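Local coordinates for ABC-type transport auxiliary lipoprotein component domain-containing protein (Xanthomonas campestris pv. campestris, PDB 2IQI), which is of unknown function but is probably the auxiliary lipoprotein component of an ABC-type transport system, at residues 12-17 against 64-69; 108-113 against 122-127; 146-151 against 163-168. All blocks are in the same frame, centred on the assembly; numbering follows the deposited sequence.

Contact 1. Residues 12-17 against 64-69; sequences IYAPTV and GWAQPA
Ile12 lies in a short parallel pairing in which strand 11-13 runs beside strand 63-65, with Ile12 level with Gly64 and Tyr13 level with Trp65. The CG2 branch of Ile12, anti to the backbone N, reaches past the end of the neighbouring strand to the methyl of Ala66, CG2 to CB 4.0 Å. Tyr13 then supplies both backbone hydrogen bonds. Its N donates to Gly64 O over 2.8 Å, nearly along the C=O axis, and its O accepts from Ala66 N at 3.0 Å with the N-H angle at 163°, so one residue bonds to those on either side of Trp65, as in parallel pairing. Tyr13 CB rests against Trp65 CZ3 at 3.9 Å, while the far end of the tyrosine leaves the pair and its OH bonds to Thr155 of helix 155-185. Beyond the strand, Ala14 CB meets Ala66 CB methyl to methyl at 4.0 Å. Pro15 comes next, crossing the indole at about a right angle, with CG 3.9 Å from Trp65 CZ3; the same indole also meets Phe162 edge-to-face and touches Met72 of helix 69-82. The chemistry is thus divided: two nearly straight backbone bonds fix the register, and past the strand end the contact continues as apolar packing, methyl on methyl and then proline on a buried indole, joining the N-terminal segment to the helical layer.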
# COMPACT_ATOMS: atom_id res chain seq x y z
N ILE A 12 15.63 -9.27 9.80
CA ILE A 12 14.29 -8.77 9.73
C ILE A 12 14.27 -7.27 9.30
O ILE A 12 14.77 -6.39 10.02
CB ILE A 12 13.56 -9.04 11.07
CG1 ILE A 12 13.55 -10.54 11.39
CG2 ILE A 12 12.16 -8.39 11.14
CD1 ILE A 12 12.88 -11.46 10.33
N TYR A 13 13.67 -6.99 8.14
CA TYR A 13 13.45 -5.60 7.69
C TYR A 13 12.15 -4.97 8.21
O TYR A 13 11.11 -5.62 8.28
CB TYR A 13 13.55 -5.53 6.16
CG TYR A 13 14.93 -5.91 5.72
CD1 TYR A 13 16.01 -5.04 5.93
CD2 TYR A 13 15.19 -7.15 5.15
CE1 TYR A 13 17.30 -5.37 5.54
CE2 TYR A 13 16.51 -7.51 4.76
CZ TYR A 13 17.55 -6.61 4.96
OH TYR A 13 18.82 -6.95 4.63
N ALA A 14 12.24 -3.71 8.60
CA ALA A 14 11.06 -2.97 9.01
C ALA A 14 11.15 -1.56 8.49
O ALA A 14 11.83 -0.70 9.09
CB ALA A 14 10.92 -2.96 10.51
N PRO A 15 10.49 -1.31 7.36
CA PRO A 15 10.41 0.04 6.85
C PRO A 15 9.59 0.95 7.73
O PRO A 15 8.72 0.51 8.49
CB PRO A 15 9.75 -0.14 5.48
CG PRO A 15 10.02 -1.56 5.12
CD PRO A 15 9.86 -2.26 6.45
N THR A 16 9.89 2.23 7.60
CA THR A 16 9.27 3.30 8.34
C THR A 16 8.65 4.18 7.30
O THR A 16 9.34 4.71 6.43
CB THR A 16 10.33 4.07 9.09
OG1 THR A 16 10.93 3.16 10.00
CG2 THR A 16 9.71 5.22 9.88
N VAL A 17 7.33 4.29 7.37
CA VAL A 17 6.56 5.01 6.41
C VAL A 17 5.85 6.11 7.14
O VAL A 17 4.88 5.88 7.84
CB VAL A 17 5.51 4.10 5.71
CG1 VAL A 17 4.49 4.94 4.97
CG2 VAL A 17 6.18 3.13 4.78
N GLY A 64 13.48 -11.32 5.85
CA GLY A 64 12.02 -11.29 5.92
C GLY A 64 11.53 -9.95 6.42
O GLY A 64 12.32 -9.10 6.84
N TRP A 65 10.21 -9.78 6.39
CA TRP A 65 9.51 -8.57 6.87
C TRP A 65 9.02 -8.71 8.35
O TRP A 65 8.49 -9.76 8.72
CB TRP A 65 8.26 -8.34 6.02
CG TRP A 65 8.42 -8.03 4.56
CD1 TRP A 65 7.82 -8.68 3.53
CD2 TRP A 65 9.19 -6.98 3.97
NE1 TRP A 65 8.17 -8.11 2.33
CE2 TRP A 65 9.02 -7.06 2.58
CE3 TRP A 65 10.04 -5.99 4.49
CZ2 TRP A 65 9.65 -6.20 1.69
CZ3 TRP A 65 10.66 -5.12 3.61
CH2 TRP A 65 10.46 -5.23 2.23
N ALA A 66 9.14 -7.66 9.17
CA ALA A 66 8.56 -7.62 10.52
C ALA A 66 7.07 -7.99 10.60
O ALA A 66 6.61 -8.62 11.57
CB ALA A 66 8.77 -6.25 11.13
N GLN A 67 6.30 -7.58 9.60
CA GLN A 67 4.87 -7.89 9.51
C GLN A 67 4.69 -8.51 8.14
O GLN A 67 5.49 -8.24 7.27
CB GLN A 67 4.04 -6.61 9.50
CG GLN A 67 3.83 -5.94 10.79
CD GLN A 67 3.25 -4.56 10.61
OE1 GLN A 67 3.87 -3.69 9.99
NE2 GLN A 67 2.07 -4.34 11.17
N PRO A 68 3.59 -9.28 7.93
CA PRO A 68 3.25 -9.62 6.55
C PRO A 68 2.93 -8.36 5.75
O PRO A 68 2.57 -7.33 6.32
CB PRO A 68 1.99 -10.46 6.70
CG PRO A 68 1.94 -10.87 8.12
CD PRO A 68 2.63 -9.83 8.90
N ALA A 69 3.06 -8.47 4.43
CA ALA A 69 3.07 -7.32 3.53
C ALA A 69 1.75 -6.57 3.50
O ALA A 69 1.72 -5.34 3.52
CB ALA A 69 3.49 -7.74 2.16

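Contact 2. Residues 108-113 against 122-127; sequences RRFESD and ATIELN
Glu125 O is gripped by two donors at once: Arg108 N lies 2.7 Å from Glu125 O, and Arg109 N lies 3.0 Å from Glu125 O, on a lone pair in the carbonyl plane. Two consecutive residues facing a single one opposite make a classic beta bulge, set in the antiparallel pairing of strand 101-110 with strand 121-132. Arg109 with Glu125, within the bulge, and Glu111 with Thr123 are hydrogen-bonded pairs, with the non-hydrogen-bonded pair of Phe110 and Ile124 between them; the chain turns a corner at Glu111.

The bulge brings both arginines to one carboxylate. The Glu125 chain, with CG anti to the backbone N (chi1 164°) and extended beyond it, divides its oxygens between them. Glu125 OE2 takes Arg108 NH1 at 3.0 Å, and Glu125 OE1 takes Arg109 NE at the same distance of 3.0 Å. Each oxygen uses its anti lone pair and lies close to the plane of the guanidinium it meets, yet the carboxylate is turned 59° from the Arg108 plane and 85° from that of Arg109. Arg108 arrives as an extended chain; Arg109 bends at chi3, and its NH1 pairs with Glu111 and, at longer range, Asp113, while Glu111 OE1 also meets Arg51. These carboxylates would be expected to stabilise the charge of Arg109.

On the other face of the sheet Phe110 and Ile124 lie side by side, pointing the same way, with Phe110 CE2 3.6 Å from Ile124 CD1, and the Phe110 ring also meets Phe162 of helix 155-185. Thr123 OG1, bonded to Ala121 O, shares a water with Asp113 OD2, whose partner oxygen OD1 takes Ala115 N. Thr123 CG2 sits over one face of the Arg109 guanidinium, 3.3 Å from Arg109 NH2.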
# COMPACT_ATOMS: atom_id res chain seq x y z
N ARG A 108 -1.79 -7.00 -5.57
CA ARG A 108 -1.56 -7.86 -6.74
C ARG A 108 -0.11 -8.30 -6.84
O ARG A 108 0.18 -9.46 -7.13
CB ARG A 108 -1.97 -7.16 -8.02
CG ARG A 108 -3.43 -6.75 -8.08
CD ARG A 108 -3.64 -5.95 -9.33
NE ARG A 108 -5.03 -5.66 -9.65
CZ ARG A 108 -5.41 -4.97 -10.74
NH1 ARG A 108 -4.50 -4.50 -11.59
NH2 ARG A 108 -6.72 -4.76 -11.00
N ARG A 109 0.79 -7.35 -6.61
CA ARG A 109 2.21 -7.61 -6.60
C ARG A 109 2.85 -6.89 -5.44
O ARG A 109 2.52 -5.72 -5.16
CB ARG A 109 2.84 -7.21 -7.95
CG ARG A 109 2.44 -8.22 -9.07
CD ARG A 109 3.27 -8.07 -10.25
NE ARG A 109 3.21 -6.71 -10.76
CZ ARG A 109 4.27 -6.02 -11.17
NH1 ARG A 109 5.49 -6.57 -11.13
NH2 ARG A 109 4.13 -4.79 -11.61
N PHE A 110 3.69 -7.62 -4.71
CA PHE A 110 4.55 -7.07 -3.66
C PHE A 110 5.93 -7.78 -3.79
O PHE A 110 6.19 -8.83 -3.17
CB PHE A 110 3.93 -7.31 -2.30
CG PHE A 110 4.36 -6.32 -1.26
CD1 PHE A 110 5.57 -6.47 -0.61
CD2 PHE A 110 3.56 -5.24 -0.94
CE1 PHE A 110 5.98 -5.54 0.32
CE2 PHE A 110 3.94 -4.33 -0.00
CZ PHE A 110 5.16 -4.47 0.62
N GLU A 111 6.80 -7.23 -4.62
CA GLU A 111 7.96 -8.00 -5.04
C GLU A 111 9.15 -7.16 -5.45
O GLU A 111 9.01 -6.04 -5.92
CB GLU A 111 7.56 -8.95 -6.17
CG GLU A 111 7.11 -8.21 -7.43
CD GLU A 111 6.48 -9.14 -8.48
OE1 GLU A 111 7.10 -9.30 -9.56
OE2 GLU A 111 5.40 -9.71 -8.23
N SER A 112 10.33 -7.73 -5.26
CA SER A 112 11.54 -7.20 -5.88
C SER A 112 11.61 -7.69 -7.31
O SER A 112 11.74 -8.88 -7.55
CB SER A 112 12.74 -7.68 -5.11
OG SER A 112 13.87 -7.04 -5.58
N ASP A 113 11.47 -6.78 -8.27
CA ASP A 113 11.30 -7.16 -9.68
C ASP A 113 12.51 -6.76 -10.50
O ASP A 113 12.84 -5.57 -10.59
CB ASP A 113 10.03 -6.53 -10.24
CG ASP A 113 9.73 -6.92 -11.71
OD1 ASP A 113 10.24 -7.94 -12.24
OD2 ASP A 113 8.92 -6.16 -12.33
N ALA A 122 11.68 -2.45 -6.38
CA ALA A 122 10.64 -2.79 -5.41
C ALA A 122 9.32 -2.33 -5.98
O ALA A 122 9.15 -1.17 -6.28
CB ALA A 122 10.90 -2.14 -4.09
N THR A 123 8.39 -3.27 -6.12
CA THR A 123 7.22 -3.10 -6.90
C THR A 123 5.96 -3.45 -6.11
O THR A 123 5.82 -4.57 -5.59
CB THR A 123 7.31 -3.99 -8.16
OG1 THR A 123 8.42 -3.55 -8.94
CG2 THR A 123 6.03 -3.93 -9.01
N ILE A 124 5.04 -2.49 -6.04
CA ILE A 124 3.78 -2.73 -5.42
C ILE A 124 2.75 -2.41 -6.45
O ILE A 124 2.76 -1.34 -7.03
CB ILE A 124 3.58 -1.89 -4.14
CG1 ILE A 124 4.72 -2.15 -3.15
CG2 ILE A 124 2.36 -2.31 -3.44
CD1 ILE A 124 4.65 -1.35 -1.93
N GLU A 125 1.88 -3.38 -6.73
CA GLU A 125 0.70 -3.14 -7.53
C GLU A 125 -0.52 -3.58 -6.74
O GLU A 125 -0.55 -4.71 -6.22
CB GLU A 125 0.79 -3.84 -8.86
CG GLU A 125 -0.55 -3.96 -9.58
CD GLU A 125 -0.44 -4.68 -10.93
OE1 GLU A 125 0.70 -5.09 -11.31
OE2 GLU A 125 -1.49 -4.82 -11.63
N LEU A 126 -1.50 -2.68 -6.65
CA LEU A 126 -2.73 -2.92 -5.88
C LEU A 126 -3.99 -2.20 -6.45
O LEU A 126 -3.87 -1.21 -7.21
CB LEU A 126 -2.51 -2.60 -4.41
CG LEU A 126 -2.14 -1.15 -4.07
CD1 LEU A 126 -3.40 -0.26 -4.02
CD2 LEU A 126 -1.23 -0.99 -2.77
N ASN A 127 -5.18 -2.68 -6.07
CA ASN A 127 -6.43 -2.07 -6.49
C ASN A 127 -7.28 -1.67 -5.28
O ASN A 127 -7.56 -2.50 -4.41
CB ASN A 127 -7.20 -3.04 -7.37
CG ASN A 127 -8.53 -2.50 -7.84
OD1 ASN A 127 -9.57 -2.77 -7.22
ND2 ASN A 127 -8.51 -1.74 -8.94
O HOH W 1 8.67 -3.45 -11.53

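Contact 3. Residues 146-151 against 163-168; sequences VARPSS and EQALTQ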
# COMPACT_ATOMS: atom_id res chain seq x y z
N VAL A 146 3.44 1.11 -8.28
CA VAL A 146 4.63 1.87 -8.04
C VAL A 146 5.84 0.95 -8.14
O VAL A 146 5.82 -0.16 -7.60
CB VAL A 146 4.57 2.52 -6.67
CG1 VAL A 146 5.91 3.12 -6.29
CG2 VAL A 146 3.52 3.60 -6.67
N ALA A 147 6.88 1.39 -8.85
CA ALA A 147 8.17 0.66 -8.91
C ALA A 147 9.34 1.59 -8.61
O ALA A 147 9.51 2.65 -9.25
CB ALA A 147 8.35 -0.04 -10.26
N ARG A 148 10.15 1.24 -7.63
CA ARG A 148 11.27 2.14 -7.30
C ARG A 148 12.57 1.38 -7.39
O ARG A 148 12.74 0.37 -6.72
CB ARG A 148 11.09 2.78 -5.92
CG ARG A 148 9.83 3.69 -5.80
CD ARG A 148 9.95 5.04 -6.51
NE ARG A 148 10.98 5.86 -5.86
CZ ARG A 148 10.73 6.79 -4.93
NH1 ARG A 148 9.48 7.04 -4.57
NH2 ARG A 148 11.74 7.47 -4.37
N PRO A 149 13.51 1.86 -8.23
CA PRO A 149 14.75 1.09 -8.45
C PRO A 149 15.53 1.07 -7.15
O PRO A 149 15.54 2.06 -6.41
CB PRO A 149 15.51 1.92 -9.48
CG PRO A 149 15.02 3.34 -9.23
CD PRO A 149 13.53 3.15 -8.95
N SER A 150 16.09 -0.10 -6.88
CA SER A 150 16.96 -0.34 -5.77
C SER A 150 18.38 -0.02 -6.22
O SER A 150 18.67 -0.11 -7.39
CB SER A 150 16.89 -1.81 -5.43
OG SER A 150 17.89 -2.14 -4.50
N SER A 151 19.25 0.34 -5.29
CA SER A 151 20.57 0.75 -5.69
C SER A 151 21.66 -0.32 -5.67
O SER A 151 22.69 -0.18 -6.37
CB SER A 151 20.99 2.10 -5.08
OG SER A 151 20.75 2.22 -3.72
N GLU A 163 10.57 0.76 1.19
CA GLU A 163 10.11 1.88 1.97
C GLU A 163 9.65 3.03 1.04
O GLU A 163 8.60 3.66 1.23
CB GLU A 163 11.24 2.35 2.88
CG GLU A 163 10.75 2.94 4.17
CD GLU A 163 11.85 3.57 4.97
OE1 GLU A 163 12.10 3.11 6.10
OE2 GLU A 163 12.46 4.52 4.47
N GLN A 164 10.45 3.30 0.01
CA GLN A 164 10.13 4.32 -0.95
C GLN A 164 8.81 3.98 -1.70
O GLN A 164 7.94 4.88 -1.85
CB GLN A 164 11.29 4.50 -1.92
CG GLN A 164 12.54 5.22 -1.40
CD GLN A 164 13.79 4.84 -2.23
OE1 GLN A 164 14.84 4.55 -1.68
NE2 GLN A 164 13.65 4.81 -3.54
N ALA A 165 8.63 2.72 -2.13
CA ALA A 165 7.42 2.30 -2.84
C ALA A 165 6.19 2.32 -1.93
O ALA A 165 5.08 2.74 -2.35
CB ALA A 165 7.59 0.93 -3.44
N LEU A 166 6.38 1.88 -0.70
CA LEU A 166 5.33 1.91 0.27
C LEU A 166 4.90 3.31 0.50
O LEU A 166 3.70 3.56 0.53
CB LEU A 166 5.79 1.36 1.62
CG LEU A 166 5.29 -0.04 1.88
CD1 LEU A 166 6.27 -0.78 2.81
CD2 LEU A 166 3.88 0.04 2.40
N THR A 167 5.87 4.22 0.68
CA THR A 167 5.55 5.60 1.03
C THR A 167 4.78 6.23 -0.14
O THR A 167 3.71 6.82 0.07
CB THR A 167 6.80 6.40 1.40
OG1 THR A 167 7.39 5.82 2.57
CG2 THR A 167 6.48 7.88 1.70
N GLN A 168 5.29 6.04 -1.36
CA GLN A 168 4.63 6.59 -2.55
C GLN A 168 3.22 6.03 -2.82
O GLN A 168 2.32 6.83 -3.08
CB GLN A 168 5.53 6.52 -3.78
CG GLN A 168 4.87 7.01 -5.03
CD GLN A 168 5.72 6.85 -6.30
OE1 GLN A 168 6.94 6.77 -6.24
NE2 GLN A 168 5.06 6.83 -7.45
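Arg148 and Gln164 cross at about a right angle where helix 155-185 packs against strand 137-149. Over their short segments the two axes approach to 7.7 Å and run at 150° to each other, roughly antiparallel, as in an alpha/beta layer where a helix covers one face of a sheet. The arginine bends at both chi2 and chi3, so that its chain folds against the helix and its guanidinium turns one face to Gln164. Gln164 CB stands over the centre of that group, 3.8 Å above its plane. The amide beyond is inclined 47° to the guanidinium, and its NE2 approaches Arg148 NH2 as one donor beside another, a neighbourhood without a hydrogen bond.

Gln168, one helical turn further on, meets the same arginine differently. Its chain runs extended from a CG anti to the backbone N and crosses Arg148 obliquely, bringing OE1 to the edge of the guanidinium. Arg148 NH1 donates to Gln168 OE1 over 3.1 Å; the approach lies in the carbonyl plane but somewhat out of the guanidinium plane, and the N-H angle is a bent 143°. Gln168 NE2 turns to Glu172 of the same helix.

Beside these polar groups Val146 points toward the helix and spreads its two methyls. Val146 CG1 packs on Ala165 CB at 4.0 Å, and Val146 CG2 lies 3.7 Å from Gln168 NE2, so the aliphatic and amide parts of the helix share one valine. Ala165 also touches Ile124 of the neighbouring strand. The chemistry implies a small apolar patch of Val146 and Ala165, bordered by the Gln168 amide and by Arg148, whose CG lies against the backbone of Ala165 while the one hydrogen bond between the two segments joins its charged end to Gln168.

In the fold
From the N terminus, contact 1 closes first, pairing 12-17 with 64-69 across an intervening 46 residues that hold short strands and no helix. Contact 2 then closes the hairpin whose eight intervening residues join 108-113 to 122-127, and contact 3 brings 163-168 back over 146-151; the three follow in series, neither nesting nor crossing. Contacts 2 and 3 are continuous through the sheet, where Ile124 O lies 2.8 Å from Val146 N, as adjoining strands require. Contact 1 reaches both others: Trp65 and Ala69 pack on Phe110, and Thr16 N probably bonds to Glu163 OE1. The N-terminal strand pair, the main sheet and helix 155-185 are thereby tied together.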